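Local coordinates for trichothecene 3-O-acetyltransferase (Gibberella zeae, PDB 2RKV), which probably transfers the acetyl group of acetyl coenzyme A to the 3-hydroxyl of trichothecene mycotoxins such as T-2 toxin, as a member of the BAHD acyltransferase superfamily, at residues Glu288-Val293 with Ala367-Ser372. Residues are numbered along the deposited sequence; the frame is centred on the assembly and turned at random.
With COA (coenzyme A), chain B.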
loop_
_atom_site.group_PDB
_atom_site.type_symbol
_atom_site.label_atom_id
_atom_site.label_comp_id
_atom_site.label_asym_id
_atom_site.label_seq_id
_atom_site.Cartn_x
_atom_site.Cartn_y
_atom_site.Cartn_z
ATOM N N GLU A 288 -4.282 -15.642 11.486
ATOM C CA GLU A 288 -5.209 -14.871 10.667
ATOM C C GLU A 288 -4.467 -14.185 9.527
ATOM O O GLU A 288 -3.467 -13.512 9.756
ATOM C CB GLU A 288 -5.946 -13.833 11.507
ATOM C CG GLU A 288 -7.070 -13.121 10.747
ATOM C CD GLU A 288 -7.780 -12.094 11.599
ATOM O OE1 GLU A 288 -7.092 -11.215 12.162
ATOM O OE2 GLU A 288 -9.024 -12.151 11.695
ATOM N N PHE A 289 -4.942 -14.399 8.305
ATOM C CA PHE A 289 -4.447 -13.653 7.139
ATOM C C PHE A 289 -5.389 -12.470 6.931
ATOM O O PHE A 289 -6.611 -12.658 6.836
ATOM C CB PHE A 289 -4.455 -14.542 5.889
ATOM C CG PHE A 289 -3.634 -14.008 4.738
ATOM C CD1 PHE A 289 -2.359 -14.498 4.498
ATOM C CD2 PHE A 289 -4.146 -13.025 3.875
ATOM C CE1 PHE A 289 -1.591 -14.034 3.415
ATOM C CE2 PHE A 289 -3.373 -12.543 2.793
ATOM C CZ PHE A 289 -2.103 -13.046 2.570
ATOM N N CYS A 290 -4.823 -11.259 6.866
ATOM C CA CYS A 290 -5.605 -10.056 6.600
ATOM C C CYS A 290 -5.144 -9.542 5.242
ATOM O O CYS A 290 -3.972 -9.176 5.091
ATOM C CB CYS A 290 -5.331 -8.987 7.665
ATOM S SG CYS A 290 -5.604 -9.528 9.390
ATOM N N ARG A 291 -6.048 -9.532 4.266
ATOM C CA ARG A 291 -5.686 -9.164 2.886
ATOM C C ARG A 291 -6.367 -7.863 2.455
ATOM O O ARG A 291 -7.585 -7.765 2.504
ATOM C CB ARG A 291 -6.082 -10.287 1.919
ATOM C CG ARG A 291 -5.495 -10.149 0.528
ATOM C CD ARG A 291 -6.211 -11.075 -0.456
ATOM N NE ARG A 291 -5.453 -11.315 -1.685
ATOM C CZ ARG A 291 -5.836 -12.183 -2.623
ATOM N NH1 ARG A 291 -6.962 -12.869 -2.448
ATOM N NH2 ARG A 291 -5.105 -12.365 -3.718
ATOM N N ALA A 292 -5.576 -6.869 2.040
ATOM C CA ALA A 292 -6.148 -5.610 1.545
ATOM C C ALA A 292 -6.842 -5.840 0.205
ATOM O O ALA A 292 -6.300 -6.509 -0.688
ATOM C CB ALA A 292 -5.076 -4.537 1.410
ATOM N N VAL A 293 -8.040 -5.280 0.068
ATOM C CA VAL A 293 -8.832 -5.441 -1.146
ATOM C C VAL A 293 -9.423 -4.080 -1.538
ATOM O O VAL A 293 -10.111 -3.443 -0.739
ATOM C CB VAL A 293 -9.969 -6.490 -0.965
ATOM C CG1 VAL A 293 -10.784 -6.657 -2.263
ATOM C CG2 VAL A 293 -9.385 -7.834 -0.533
ATOM N N ALA A 367 -7.759 -5.145 13.880
ATOM C CA ALA A 367 -8.211 -5.130 15.279
ATOM C C ALA A 367 -7.903 -6.391 16.090
ATOM O O ALA A 367 -7.669 -6.304 17.303
ATOM C CB ALA A 367 -9.697 -4.822 15.348
ATOM N N ASP A 368 -7.915 -7.554 15.440
ATOM C CA ASP A 368 -7.606 -8.801 16.141
ATOM C C ASP A 368 -6.438 -9.593 15.536
ATOM O O ASP A 368 -6.295 -10.794 15.785
ATOM C CB ASP A 368 -8.866 -9.662 16.323
ATOM C CG ASP A 368 -9.426 -10.214 15.013
ATOM O OD1 ASP A 368 -8.822 -10.035 13.936
ATOM O OD2 ASP A 368 -10.504 -10.836 15.073
ATOM N N ALA A 369 -5.595 -8.914 14.761
ATOM C CA ALA A 369 -4.420 -9.561 14.185
ATOM C C ALA A 369 -3.299 -9.619 15.220
ATOM O O ALA A 369 -2.893 -8.599 15.766
ATOM C CB ALA A 369 -3.954 -8.834 12.923
ATOM N N ASP A 370 -2.824 -10.825 15.499
ATOM C CA ASP A 370 -1.670 -11.031 16.366
ATOM C C ASP A 370 -0.400 -11.005 15.519
ATOM O O ASP A 370 -0.225 -11.861 14.648
ATOM C CB ASP A 370 -1.801 -12.386 17.066
ATOM C CG ASP A 370 -0.772 -12.589 18.168
ATOM O OD1 ASP A 370 0.440 -12.379 17.925
ATOM O OD2 ASP A 370 -1.188 -12.981 19.278
ATOM N N PRO A 371 0.495 -10.027 15.764
ATOM C CA PRO A 371 1.706 -9.905 14.938
ATOM C C PRO A 371 2.600 -11.148 14.921
ATOM O O PRO A 371 3.339 -11.364 13.959
ATOM C CB PRO A 371 2.450 -8.714 15.552
ATOM C CG PRO A 371 1.826 -8.502 16.913
ATOM C CD PRO A 371 0.414 -8.976 16.798
ATOM N N SER A 372 2.535 -11.959 15.976
ATOM C CA SER A 372 3.334 -13.175 16.043
ATOM C C SER A 372 2.899 -14.230 15.022
ATOM O O SER A 372 3.736 -14.958 14.487
ATOM C CB SER A 372 3.297 -13.761 17.457
ATOM O OG SER A 372 3.927 -15.033 17.495
HETATM N N1A COA B . -11.317 -18.435 -15.296
HETATM C C2A COA B . -10.024 -18.473 -14.818
HETATM N N3A COA B . -9.473 -17.362 -14.209
HETATM C C4A COA B . -10.222 -16.235 -14.086
HETATM C C5A COA B . -11.534 -16.181 -14.559
HETATM C C6A COA B . -12.092 -17.298 -15.177
HETATM N N6A COA B . -13.232 -17.179 -15.865
HETATM N N7A COA B . -12.029 -14.944 -14.296
HETATM C C8A COA B . -11.067 -14.222 -13.673
HETATM N N9A COA B . -9.947 -15.009 -13.538
HETATM C C1B COA B . -8.652 -14.618 -12.964
HETATM C C2B COA B . -7.939 -13.685 -13.921
HETATM O O2B COA B . -7.319 -14.393 -14.955
HETATM C C3B COA B . -6.957 -13.021 -12.985
HETATM O O3B COA B . -5.947 -13.929 -12.665
HETATM P P3B COA B . -4.454 -13.708 -13.168
HETATM O O7A COA B . -3.993 -12.352 -12.679
HETATM O O8A COA B . -4.504 -13.777 -14.673
HETATM O O9A COA B . -3.613 -14.824 -12.614
HETATM C C4B COA B . -7.733 -12.921 -11.701
HETATM O O4B COA B . -8.789 -13.870 -11.768
HETATM C C5B COA B . -8.259 -11.522 -11.500
HETATM O O5B COA B . -8.707 -11.595 -10.185
HETATM P P1A COA B . -8.940 -10.279 -9.324
HETATM O O1A COA B . -9.622 -9.203 -10.167
HETATM O O2A COA B . -9.701 -10.648 -8.072
HETATM O O3A COA B . -7.490 -9.662 -9.059
HETATM P P2A COA B . -6.235 -10.375 -8.383
HETATM O O4A COA B . -5.038 -10.138 -9.273
HETATM O O5A COA B . -6.490 -11.806 -8.003
HETATM O O6A COA B . -6.059 -9.535 -7.041
HETATM C CBP COA B . -6.797 -8.430 -5.072
HETATM C CCP COA B . -6.959 -9.665 -5.956
HETATM C CDP COA B . -5.355 -8.356 -4.566
HETATM C CEP COA B . -7.708 -8.562 -3.854
HETATM C CAP COA B . -7.157 -7.208 -5.930
HETATM O OAP COA B . -8.493 -7.282 -6.387
HETATM C C9P COA B . -7.008 -5.928 -5.174
HETATM O O9P COA B . -8.099 -5.443 -4.446
HETATM N N8P COA B . -5.822 -5.342 -5.262
HETATM C C7P COA B . -5.498 -4.127 -4.558
HETATM C C6P COA B . -5.214 -4.420 -3.092
HETATM C C5P COA B . -4.852 -3.107 -2.465
HETATM O O5P COA B . -5.576 -2.108 -2.659
HETATM N N4P COA B . -3.748 -3.095 -1.730
#
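A small, buried contact between two acid side chains, Glu288 and Asp368, forms where the loop ahead of strand 375-379 passes the beginning of strand 286-294, on the side where Glu288 and Cys290 point. The pair illustrates how two acids can lie side by side inside a protein when one of them probably holds a proton. Glu288 OE1 lies 2.7 Å from Asp368 OD1, a separation that suggests such a proton lies between them. Glu288 OE2 is 3.1 Å from the same OD1 without a bond between them. The side chains meet at about a right angle, with their carboxyl planes turned 48° apart. Glu288 reaches the loop because its chain is extended, CG lying anti to the backbone N (chi1 -172°). Glu288 OE2 and Asp368 OD2 also have hydrogen-bond partners outside the pair, Asn316 ND2 and His210 ND1 respectively, an arrangement that would help hold both acid groups in place.

Ala369 packs beside the glutamate's acid group, its CA 3.7 Å from Glu288 OE1, and makes an apolar contact through CB, 4.0 Å from Cys290 SG. Further along the loop, an Asx turn, in which Ser372 N donates to Asp370 OD1 (2.9 Å), bends the chain shortly before strand 375-379.

Past Cys290 the strand leads to the ligands: Ala292 borders both coenzyme A and T-2 toxin, and its O lies 3.4 Å from C6P of coenzyme A. Within the mixed sheet, strand 286-294 runs between antiparallel strand 310-318 and parallel strand 375-379, with Phe289 and Arg291 packing against helix 327-335.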